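Local atomic coordinates of acetyl-CoA hydrolase/transferase family protein (Porphyromonas gingivalis, PDB entry 2NVV), a protein that probably hydrolyses acetyl-CoA or transfers CoA between acetate and other carboxylic acids, as a zinc-binding member of the acetyl-CoA hydrolase/transferase family. Residues V130-P138 with K196-A204. Sequence-based numbering, arbitrary orientation.
Sequences VTEDGKILP and KPYVQVDPA
Val199 O takes the N-H of Ile136 at 2.8 Å from Ile136 N, a nearly straight bond (171° at the hydrogen), and the CA-H of Lys135 also points to this oxygen. Val199 N returns a bond to Ile136 O at 3.0 Å, which makes Ile136 and Val199 an antiparallel hydrogen-bonded pair; Lys135 and Gln200 form the neighbouring non-hydrogen-bonded pair. The ladder gains a third bond where Val201 N donates to Gly134 O (2.8 Å).

On the face bearing Ile136 and Val199, Val199 CG1 lies 3.3 Å from Ile136 CB. A chi1 of 35° sets this methyl between the backbone N and the carbonyl carbon, from where it meets both CB and CG2 of the isoleucine. Ile136 CD1 reaches on to Val201 CG2, the two side chains meeting at about a right angle. Strand 122-127 lies against Ile136 through Ile125 and Val127, while helix 145-151 touches Val199 through Leu145 and Val201 through Cys149. Strand 135-137 is the middle of a three-stranded antiparallel sheet, packed beside the parallel sheet of the N-terminal family region: it pairs with 199-200 here and with 129-130 on its other edge, where Thr131 N bonds to Lys135 O and Leu137 has backbone bonds with Ala128 and Asp129.

On the opposite face, which carries Lys135 and Gln200, the extended Lys135 chain runs over one face of the Tyr198 ring: CD stands 4.1 Å from the ring centroid and 14° off its normal, a CH-pi contact displaced toward the rim. Thr131 to Gly134 form a type I beta turn leading into the strand. Gly134 CA approaches Val201 O, and Pro203 CB meets Glu132 O on the turn at 3.2 Å.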
# COMPACT_ATOMS: atom_id res chain seq x y z
N VAL A 130 10.56 33.77 -13.70
CA VAL A 130 11.62 32.97 -14.29
C VAL A 130 12.83 33.89 -14.44
O VAL A 130 12.78 34.91 -15.12
CB VAL A 130 11.21 32.42 -15.67
CG1 VAL A 130 10.79 33.57 -16.59
CG2 VAL A 130 12.36 31.62 -16.28
N THR A 131 13.91 33.53 -13.75
CA THR A 131 15.14 34.31 -13.79
C THR A 131 15.92 34.03 -15.07
O THR A 131 15.70 33.02 -15.75
CB THR A 131 16.03 33.97 -12.57
OG1 THR A 131 15.26 34.13 -11.38
CG2 THR A 131 17.20 34.89 -12.50
N GLU A 132 16.85 34.92 -15.39
CA GLU A 132 17.67 34.77 -16.58
C GLU A 132 18.67 33.63 -16.40
O GLU A 132 19.09 33.01 -17.38
CB GLU A 132 18.42 36.07 -16.85
CG GLU A 132 18.83 36.24 -18.28
CD GLU A 132 17.66 36.54 -19.19
OE1 GLU A 132 17.78 36.31 -20.41
OE2 GLU A 132 16.62 37.04 -18.70
N ASP A 133 19.05 33.36 -15.15
CA ASP A 133 19.98 32.29 -14.85
C ASP A 133 19.24 30.98 -14.61
O ASP A 133 19.75 30.07 -13.95
CB ASP A 133 20.86 32.64 -13.64
CG ASP A 133 20.05 32.83 -12.36
OD1 ASP A 133 18.80 32.84 -12.44
OD2 ASP A 133 20.67 32.98 -11.28
N GLY A 134 18.02 30.90 -15.14
CA GLY A 134 17.21 29.69 -15.02
C GLY A 134 16.55 29.34 -13.69
O GLY A 134 16.43 28.16 -13.36
N LYS A 135 16.11 30.34 -12.93
CA LYS A 135 15.44 30.05 -11.66
C LYS A 135 13.94 30.15 -11.87
O LYS A 135 13.42 31.18 -12.30
CB LYS A 135 15.88 31.02 -10.56
CG LYS A 135 17.29 30.80 -10.07
CD LYS A 135 17.58 31.69 -8.88
CE LYS A 135 19.03 31.55 -8.40
NZ LYS A 135 19.29 32.45 -7.23
N ILE A 136 13.24 29.06 -11.57
CA ILE A 136 11.80 29.02 -11.75
C ILE A 136 11.02 29.11 -10.44
O ILE A 136 11.35 28.43 -9.47
CB ILE A 136 11.38 27.71 -12.48
CG1 ILE A 136 11.78 27.78 -13.96
CG2 ILE A 136 9.89 27.47 -12.35
CD1 ILE A 136 13.26 27.60 -14.20
N LEU A 137 10.01 29.97 -10.43
CA LEU A 137 9.15 30.13 -9.26
C LEU A 137 7.75 29.69 -9.71
O LEU A 137 7.10 30.37 -10.51
CB LEU A 137 9.12 31.60 -8.78
CG LEU A 137 8.24 31.91 -7.55
CD1 LEU A 137 8.70 31.12 -6.34
CD2 LEU A 137 8.32 33.39 -7.24
N PRO A 138 7.29 28.53 -9.21
CA PRO A 138 5.98 27.95 -9.53
C PRO A 138 4.86 28.85 -9.05
O PRO A 138 5.10 29.84 -8.36
CB PRO A 138 5.98 26.63 -8.76
CG PRO A 138 7.40 26.39 -8.41
CD PRO A 138 7.94 27.75 -8.15
N LYS A 196 14.43 24.13 -1.71
CA LYS A 196 14.56 25.54 -2.07
C LYS A 196 13.22 26.12 -2.51
O LYS A 196 12.30 25.40 -2.88
CB LYS A 196 15.61 25.71 -3.18
CG LYS A 196 17.02 25.38 -2.73
CD LYS A 196 18.04 25.60 -3.82
CE LYS A 196 19.42 25.18 -3.34
NZ LYS A 196 20.49 25.51 -4.33
N PRO A 197 13.09 27.45 -2.46
CA PRO A 197 11.85 28.13 -2.86
C PRO A 197 11.75 28.33 -4.37
O PRO A 197 10.93 29.11 -4.86
CB PRO A 197 11.93 29.44 -2.09
CG PRO A 197 13.38 29.75 -2.12
CD PRO A 197 14.05 28.41 -1.86
N TYR A 198 12.58 27.60 -5.11
CA TYR A 198 12.60 27.71 -6.55
C TYR A 198 13.31 26.51 -7.15
O TYR A 198 14.01 25.78 -6.44
CB TYR A 198 13.32 29.00 -6.97
CG TYR A 198 14.79 29.00 -6.62
CD1 TYR A 198 15.71 28.28 -7.37
CD2 TYR A 198 15.25 29.67 -5.50
CE1 TYR A 198 17.04 28.22 -7.03
CE2 TYR A 198 16.60 29.62 -5.14
CZ TYR A 198 17.49 28.89 -5.91
OH TYR A 198 18.82 28.81 -5.55
N VAL A 199 13.13 26.30 -8.44
CA VAL A 199 13.78 25.21 -9.13
C VAL A 199 14.82 25.80 -10.09
O VAL A 199 14.53 26.73 -10.83
CB VAL A 199 12.73 24.33 -9.89
CG1 VAL A 199 11.64 25.20 -10.43
CG2 VAL A 199 13.39 23.58 -11.05
N GLN A 200 16.04 25.28 -10.03
CA GLN A 200 17.14 25.74 -10.88
C GLN A 200 17.34 24.89 -12.12
O GLN A 200 17.51 23.67 -12.03
CB GLN A 200 18.43 25.75 -10.06
CG GLN A 200 19.67 26.19 -10.81
CD GLN A 200 19.74 27.69 -11.01
OE1 GLN A 200 19.20 28.22 -11.98
NE2 GLN A 200 20.39 28.38 -10.09
N VAL A 201 17.33 25.52 -13.29
CA VAL A 201 17.53 24.81 -14.55
C VAL A 201 18.53 25.57 -15.40
O VAL A 201 18.89 26.70 -15.08
CB VAL A 201 16.23 24.69 -15.36
CG1 VAL A 201 15.13 24.12 -14.51
CG2 VAL A 201 15.85 26.05 -15.93
N ASP A 202 19.00 24.94 -16.48
CA ASP A 202 19.93 25.59 -17.38
C ASP A 202 19.06 26.46 -18.28
O ASP A 202 18.23 25.95 -19.03
CB ASP A 202 20.67 24.55 -18.24
CG ASP A 202 21.72 25.18 -19.16
OD1 ASP A 202 21.57 26.37 -19.54
OD2 ASP A 202 22.68 24.49 -19.53
N PRO A 203 19.24 27.79 -18.20
CA PRO A 203 18.44 28.70 -19.03
C PRO A 203 18.44 28.36 -20.51
O PRO A 203 17.53 28.73 -21.25
CB PRO A 203 19.04 30.07 -18.71
CG PRO A 203 20.45 29.75 -18.34
CD PRO A 203 20.30 28.51 -17.49
N ALA A 204 19.46 27.62 -20.95
CA ALA A 204 19.58 27.22 -22.34
C ALA A 204 18.45 26.27 -22.75
O ALA A 204 18.13 26.13 -23.93
CB ALA A 204 20.93 26.55 -22.56